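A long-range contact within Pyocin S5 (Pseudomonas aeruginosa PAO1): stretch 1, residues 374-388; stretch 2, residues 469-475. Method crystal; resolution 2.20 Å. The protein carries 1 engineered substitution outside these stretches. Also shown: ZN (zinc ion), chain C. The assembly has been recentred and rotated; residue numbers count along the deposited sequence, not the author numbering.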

ATOM      1  N   ALA A 374       2.131 -49.589  61.796  1.00 92.01           N
ATOM      2  CA  ALA A 374       3.564 -49.554  62.001  1.00 91.65           C
ATOM      3  C   ALA A 374       4.078 -48.136  62.172  1.00 95.53           C
ATOM      4  O   ALA A 374       4.945 -47.881  63.001  1.00 95.12           O
ATOM      5  CB  ALA A 374       4.266 -50.226  60.834  1.00 92.21           C
ATOM      6  N   LEU A 375       3.533 -47.215  61.387  1.00 91.86           N
ATOM      7  CA  LEU A 375       3.970 -45.827  61.417  1.00 91.36           C
ATOM      8  C   LEU A 375       3.774 -45.118  62.748  1.00 93.78           C
ATOM      9  O   LEU A 375       4.667 -44.420  63.203  1.00 93.31           O
ATOM     10  CB  LEU A 375       3.227 -45.045  60.338  1.00 91.63           C
ATOM     11  CG  LEU A 375       4.003 -44.112  59.414  1.00 96.15           C
ATOM     12  CD1 LEU A 375       4.199 -44.771  58.061  1.00 96.54           C
ATOM     13  CD2 LEU A 375       3.230 -42.814  59.260  1.00 97.51           C
ATOM     14  N   ASN A 376       2.619 -45.282  63.378  1.00 89.72           N
ATOM     15  CA  ASN A 376       2.403 -44.619  64.658  1.00 89.33           C
ATOM     16  C   ASN A 376       3.325 -45.126  65.753  1.00 91.36           C
ATOM     17  O   ASN A 376       3.802 -44.353  66.578  1.00 92.57           O
ATOM     18  CB  ASN A 376       0.952 -44.678  65.122  1.00 92.17           C
ATOM     19  CG  ASN A 376       0.699 -43.774  66.315  1.00118.07           C
ATOM     20  OD1 ASN A 376       1.237 -42.672  66.388  1.00112.05           O
ATOM     21  ND2 ASN A 376      -0.109 -44.241  67.261  1.00110.18           N
ATOM     22  N   LYS A 377       3.552 -46.433  65.762  1.00 84.15           N
ATOM     23  CA  LYS A 377       4.406 -47.076  66.763  1.00 81.87           C
ATOM     24  C   LYS A 377       5.889 -46.750  66.579  1.00 79.28           C
ATOM     25  O   LYS A 377       6.563 -46.486  67.571  1.00 78.98           O
ATOM     26  CB  LYS A 377       4.173 -48.594  66.802  1.00 84.94           C
ATOM     27  N   LYS A 378       6.389 -46.745  65.325  1.00 70.92           N
ATOM     28  CA  LYS A 378       7.797 -46.451  65.022  1.00 68.58           C
ATOM     29  C   LYS A 378       8.126 -44.938  64.967  1.00 67.01           C
ATOM     30  O   LYS A 378       9.303 -44.572  64.996  1.00 65.26           O
ATOM     31  CB  LYS A 378       8.266 -47.174  63.742  1.00 70.58           C
ATOM     32  CG  LYS A 378       8.701 -48.611  63.998  1.00 85.29           C
ATOM     33  CD  LYS A 378       9.831 -49.049  63.071  1.00 95.41           C
ATOM     34  CE  LYS A 378      10.356 -50.418  63.442  1.00106.28           C
ATOM     35  NZ  LYS A 378      11.544 -50.812  62.633  1.00109.73           N
ATOM     36  N   LEU A 379       7.100 -44.073  64.909  1.00 60.87           N
ATOM     37  CA  LEU A 379       7.277 -42.620  64.873  1.00 60.23           C
ATOM     38  C   LEU A 379       7.124 -42.039  66.283  1.00 59.56           C
ATOM     39  O   LEU A 379       6.097 -42.267  66.936  1.00 59.76           O
ATOM     40  CB  LEU A 379       6.248 -42.008  63.902  1.00 60.89           C
ATOM     41  CG  LEU A 379       6.536 -40.672  63.234  1.00 65.94           C
ATOM     42  CD1 LEU A 379       7.691 -40.769  62.246  1.00 65.81           C
ATOM     43  CD2 LEU A 379       5.306 -40.201  62.491  1.00 68.31           C
ATOM     44  N   SER A 380       8.173 -41.379  66.756  1.00 51.62           N
ATOM     45  CA  SER A 380       8.209 -40.763  68.075  1.00 49.02           C
ATOM     46  C   SER A 380       7.557 -39.390  68.132  1.00 53.89           C
ATOM     47  O   SER A 380       7.337 -38.755  67.116  1.00 53.18           O
ATOM     48  CB  SER A 380       9.643 -40.684  68.591  1.00 47.82           C
ATOM     49  OG  SER A 380      10.252 -39.471  68.223  1.00 43.52           O
ATOM     50  N   LEU A 381       7.252 -38.950  69.347  1.00 52.34           N
ATOM     51  CA  LEU A 381       6.645 -37.655  69.601  1.00 52.63           C
ATOM     52  C   LEU A 381       7.566 -36.535  69.162  1.00 54.57           C
ATOM     53  O   LEU A 381       7.127 -35.543  68.608  1.00 55.49           O
ATOM     54  CB  LEU A 381       6.352 -37.506  71.085  1.00 54.05           C
ATOM     55  CG  LEU A 381       5.776 -36.171  71.533  1.00 60.23           C
ATOM     56  CD1 LEU A 381       4.422 -35.962  70.879  1.00 61.02           C
ATOM     57  CD2 LEU A 381       5.666 -36.123  73.046  1.00 62.33           C
ATOM     58  N   LYS A 382       8.852 -36.706  69.418  1.00 48.09           N
ATOM     59  CA  LYS A 382       9.846 -35.729  69.035  1.00 45.66           C
ATOM     60  C   LYS A 382       9.854 -35.581  67.520  1.00 46.69           C
ATOM     61  O   LYS A 382      10.050 -34.493  67.009  1.00 45.47           O
ATOM     62  CB  LYS A 382      11.224 -36.160  69.530  1.00 47.02           C
ATOM     63  CG  LYS A 382      11.666 -35.480  70.811  1.00 61.89           C
ATOM     64  CD  LYS A 382      12.359 -36.450  71.752  1.00 77.83           C
ATOM     65  CE  LYS A 382      13.566 -35.809  72.422  1.00 92.02           C
ATOM     66  NZ  LYS A 382      14.492 -36.818  73.014  1.00 95.10           N
ATOM     67  N   ASP A 383       9.656 -36.696  66.815  1.00 40.34           N
ATOM     68  CA  ASP A 383       9.633 -36.701  65.356  1.00 38.66           C
ATOM     69  C   ASP A 383       8.477 -35.844  64.860  1.00 41.86           C
ATOM     70  O   ASP A 383       8.669 -34.930  64.075  1.00 41.42           O
ATOM     71  CB  ASP A 383       9.486 -38.119  64.799  1.00 39.66           C
ATOM     72  CG  ASP A 383      10.686 -39.000  65.080  1.00 40.81           C
ATOM     73  OD1 ASP A 383      11.800 -38.488  65.272  1.00 40.36           O
ATOM     74  OD2 ASP A 383      10.503 -40.223  65.136  1.00 43.19           O
ATOM     75  N   ARG A 384       7.279 -36.181  65.319  1.00 37.73           N
ATOM     76  CA  ARG A 384       6.046 -35.474  65.007  1.00 37.71           C
ATOM     77  C   ARG A 384       6.260 -33.979  65.237  1.00 42.34           C
ATOM     78  O   ARG A 384       6.050 -33.202  64.318  1.00 41.39           O
ATOM     79  CB  ARG A 384       4.879 -36.010  65.860  1.00 35.68           C
ATOM     80  CG  ARG A 384       4.549 -37.477  65.594  1.00 42.09           C
ATOM     81  CD  ARG A 384       3.363 -37.987  66.401  1.00 55.62           C
ATOM     82  NE  ARG A 384       2.438 -38.749  65.556  1.00 74.56           N
ATOM     83  CZ  ARG A 384       2.533 -40.052  65.310  1.00 94.61           C
ATOM     84  NH1 ARG A 384       3.512 -40.769  65.849  1.00 88.06           N
ATOM     85  NH2 ARG A 384       1.645 -40.650  64.524  1.00 83.20           N
ATOM     86  N   GLN A 385       6.750 -33.584  66.431  1.00 39.42           N
ATOM     87  CA  GLN A 385       6.997 -32.168  66.737  1.00 38.82           C
ATOM     88  C   GLN A 385       7.967 -31.506  65.775  1.00 41.54           C
ATOM     89  O   GLN A 385       7.708 -30.380  65.359  1.00 41.25           O
ATOM     90  CB  GLN A 385       7.462 -31.980  68.179  1.00 40.27           C
ATOM     91  CG  GLN A 385       6.419 -32.356  69.226  1.00 59.57           C
ATOM     92  CD  GLN A 385       6.999 -32.539  70.628  1.00 80.52           C
ATOM     93  OE1 GLN A 385       8.230 -32.621  70.851  1.00 69.18           O
ATOM     94  NE2 GLN A 385       6.105 -32.646  71.607  1.00 72.97           N
ATOM     95  N   ALA A 386       9.062 -32.204  65.396  1.00 38.04           N
ATOM     96  CA  ALA A 386      10.081 -31.711  64.455  1.00 38.21           C
ATOM     97  C   ALA A 386       9.492 -31.471  63.060  1.00 43.54           C
ATOM     98  O   ALA A 386       9.818 -30.462  62.412  1.00 42.80           O
ATOM     99  CB  ALA A 386      11.234 -32.702  64.354  1.00 38.79           C
ATOM    100  N   ILE A 387       8.634 -32.408  62.597  1.00 40.47           N
ATOM    101  CA  ILE A 387       7.999 -32.295  61.291  1.00 40.69           C
ATOM    102  C   ILE A 387       6.934 -31.181  61.329  1.00 46.01           C
ATOM    103  O   ILE A 387       6.911 -30.343  60.435  1.00 46.54           O
ATOM    104  CB  ILE A 387       7.478 -33.661  60.744  1.00 43.71           C
ATOM    105  CG1 ILE A 387       8.634 -34.673  60.593  1.00 43.95           C
ATOM    106  CG2 ILE A 387       6.756 -33.471  59.388  1.00 42.26           C
ATOM    107  CD1 ILE A 387       8.227 -36.148  60.796  1.00 48.96           C
ATOM    108  N   ALA A 388       6.114 -31.130  62.386  1.00 43.80           N
ATOM    109  CA  ALA A 388       5.098 -30.082  62.551  1.00 44.12           C
ATOM    110  C   ALA A 388       5.722 -28.675  62.548  1.00 50.89           C
ATOM    111  O   ALA A 388       5.281 -27.825  61.776  1.00 51.80           O
ATOM    112  CB  ALA A 388       4.320 -30.320  63.816  1.00 44.51           C
ATOM    113  N   ILE A 469      14.815 -35.331  56.054  1.00 39.61           N
ATOM    114  CA  ILE A 469      14.676 -36.605  55.321  1.00 38.92           C
ATOM    115  C   ILE A 469      13.394 -37.347  55.708  1.00 42.45           C
ATOM    116  O   ILE A 469      12.719 -37.869  54.817  1.00 42.22           O
ATOM    117  CB  ILE A 469      15.967 -37.513  55.405  1.00 40.85           C
ATOM    118  CG1 ILE A 469      15.895 -38.673  54.388  1.00 41.67           C
ATOM    119  CG2 ILE A 469      16.293 -38.008  56.846  1.00 38.09           C
ATOM    120  CD1 ILE A 469      17.148 -39.551  54.257  1.00 55.01           C
ATOM    121  N   LEU A 470      13.094 -37.384  57.002  1.00 37.99           N
ATOM    122  CA  LEU A 470      11.914 -38.050  57.527  1.00 37.52           C
ATOM    123  C   LEU A 470      10.637 -37.370  57.061  1.00 43.15           C
ATOM    124  O   LEU A 470       9.774 -38.013  56.487  1.00 45.48           O
ATOM    125  CB  LEU A 470      11.960 -38.114  59.050  1.00 35.91           C
ATOM    126  CG  LEU A 470      10.762 -38.781  59.712  1.00 39.18           C
ATOM    127  CD1 LEU A 470      10.561 -40.183  59.172  1.00 39.52           C
ATOM    128  CD2 LEU A 470      10.907 -38.803  61.219  1.00 38.29           C
ATOM    129  N   GLY A 471      10.506 -36.080  57.339  1.00 37.79           N
ATOM    130  CA  GLY A 471       9.348 -35.318  56.875  1.00 36.93           C
ATOM    131  C   GLY A 471       9.146 -35.460  55.369  1.00 39.14           C
ATOM    132  O   GLY A 471       8.022 -35.706  54.915  1.00 38.82           O
ATOM    133  N   PHE A 472      10.234 -35.375  54.576  1.00 35.08           N
ATOM    134  CA  PHE A 472      10.113 -35.493  53.104  1.00 35.28           C
ATOM    135  C   PHE A 472       9.622 -36.874  52.660  1.00 39.28           C
ATOM    136  O   PHE A 472       8.809 -36.951  51.758  1.00 40.58           O
ATOM    137  CB  PHE A 472      11.388 -35.079  52.364  1.00 37.29           C
ATOM    138  CG  PHE A 472      11.295 -35.160  50.852  1.00 39.57           C
ATOM    139  CD1 PHE A 472      10.318 -34.452  50.157  1.00 43.12           C
ATOM    140  CD2 PHE A 472      12.221 -35.891  50.122  1.00 43.01           C
ATOM    141  CE1 PHE A 472      10.250 -34.501  48.762  1.00 43.99           C
ATOM    142  CE2 PHE A 472      12.144 -35.951  48.723  1.00 46.70           C
ATOM    143  CZ  PHE A 472      11.165 -35.243  48.052  1.00 44.35           C
ATOM    144  N   ALA A 473      10.049 -37.934  53.350  1.00 35.67           N
ATOM    145  CA  ALA A 473       9.623 -39.300  53.103  1.00 35.22           C
ATOM    146  C   ALA A 473       8.148 -39.481  53.495  1.00 40.53           C
ATOM    147  O   ALA A 473       7.416 -40.154  52.767  1.00 41.55           O
ATOM    148  CB  ALA A 473      10.497 -40.267  53.887  1.00 35.57           C
ATOM    149  N   LEU A 474       7.710 -38.911  54.645  1.00 37.86           N
ATOM    150  CA  LEU A 474       6.310 -39.009  55.090  1.00 37.86           C
ATOM    151  C   LEU A 474       5.392 -38.252  54.111  1.00 41.54           C
ATOM    152  O   LEU A 474       4.296 -38.734  53.815  1.00 41.75           O
ATOM    153  CB  LEU A 474       6.170 -38.479  56.521  1.00 38.60           C
ATOM    154  CG  LEU A 474       4.796 -38.563  57.182  1.00 43.84           C
ATOM    155  CD1 LEU A 474       4.244 -39.983  57.151  1.00 44.18           C
ATOM    156  CD2 LEU A 474       4.876 -38.091  58.620  1.00 47.66           C
ATOM    157  N   VAL A 475       5.898 -37.150  53.564  1.00 36.49           N
ATOM    158  CA  VAL A 475       5.177 -36.358  52.584  1.00 36.63           C
ATOM    159  C   VAL A 475       4.972 -37.194  51.326  1.00 42.39           C
ATOM    160  O   VAL A 475       3.879 -37.261  50.794  1.00 44.84           O
ATOM    161  CB  VAL A 475       5.939 -35.078  52.225  1.00 39.18           C
ATOM    162  CG1 VAL A 475       5.532 -34.581  50.857  1.00 39.14           C
ATOM    163  CG2 VAL A 475       5.703 -34.012  53.274  1.00 38.54           C
TER
HETATM  164 ZN    ZN C 602      13.093 -40.171  66.028  1.00 47.87          ZN

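Leu-470 and Leu-474, one helical turn apart on stretch 2, supply the apolar centre. Both CA-to-CB bonds point toward stretch 1, and both side chains adopt the same rotamer, chi1 t and chi2 p, and each brings its CD2 into contact with stretch 1. Ile-387 meets them from the helix 381-388: its CD1 lies 3.8 Å from Leu-470 CD2 and 4.4 Å from Leu-474 CD2, so one methyl group serves two partners.

The backbones come nearest where Gly-471 faces this isoleucine. Gly-471 CA and Ile-387 CA are 5.5 Å apart, and Ile-387 CG1 packs 3.8 Å from Gly-471 CA. A CB on Gly-471 would point toward stretch 1 and sit only about 3.5 Å from Ile-387 CG2, so the absence of a side chain leaves the isoleucine room to lie on the bare backbone. Helix 381-388 and helix 469-475 cross at 82°, nearly perpendicular. The two stretches as a whole bury 293 Å², counting both sides.

The turn before helix 381-388 extends the patch. Leu-379, the first residue to leave helical geometry after the preceding helix, is still buried and directs CD1 to 3.9 Å from Leu-470 CD2. From that preceding helix, Leu-375 places CD2 3.7 Å from Leu-474 CD1, although this residue is poorly ordered.

No hydrogen bond joins the stretches; at the polar edge the bonds organise stretch 1 itself. Asp-383 N donates to Ser-380 OG (3.2 Å), capping the helix, while Ser-380 N donates to Asp-383 OD2 (3.1 Å). Asp-383 OD1 binds the zinc ion at 2.2 Å, and Asp-383 CG touches Leu-470 CD2 at 3.9 Å. A buried carboxylate is thus accommodated beside leucine because its oxygens have a metal and a backbone amide as partners.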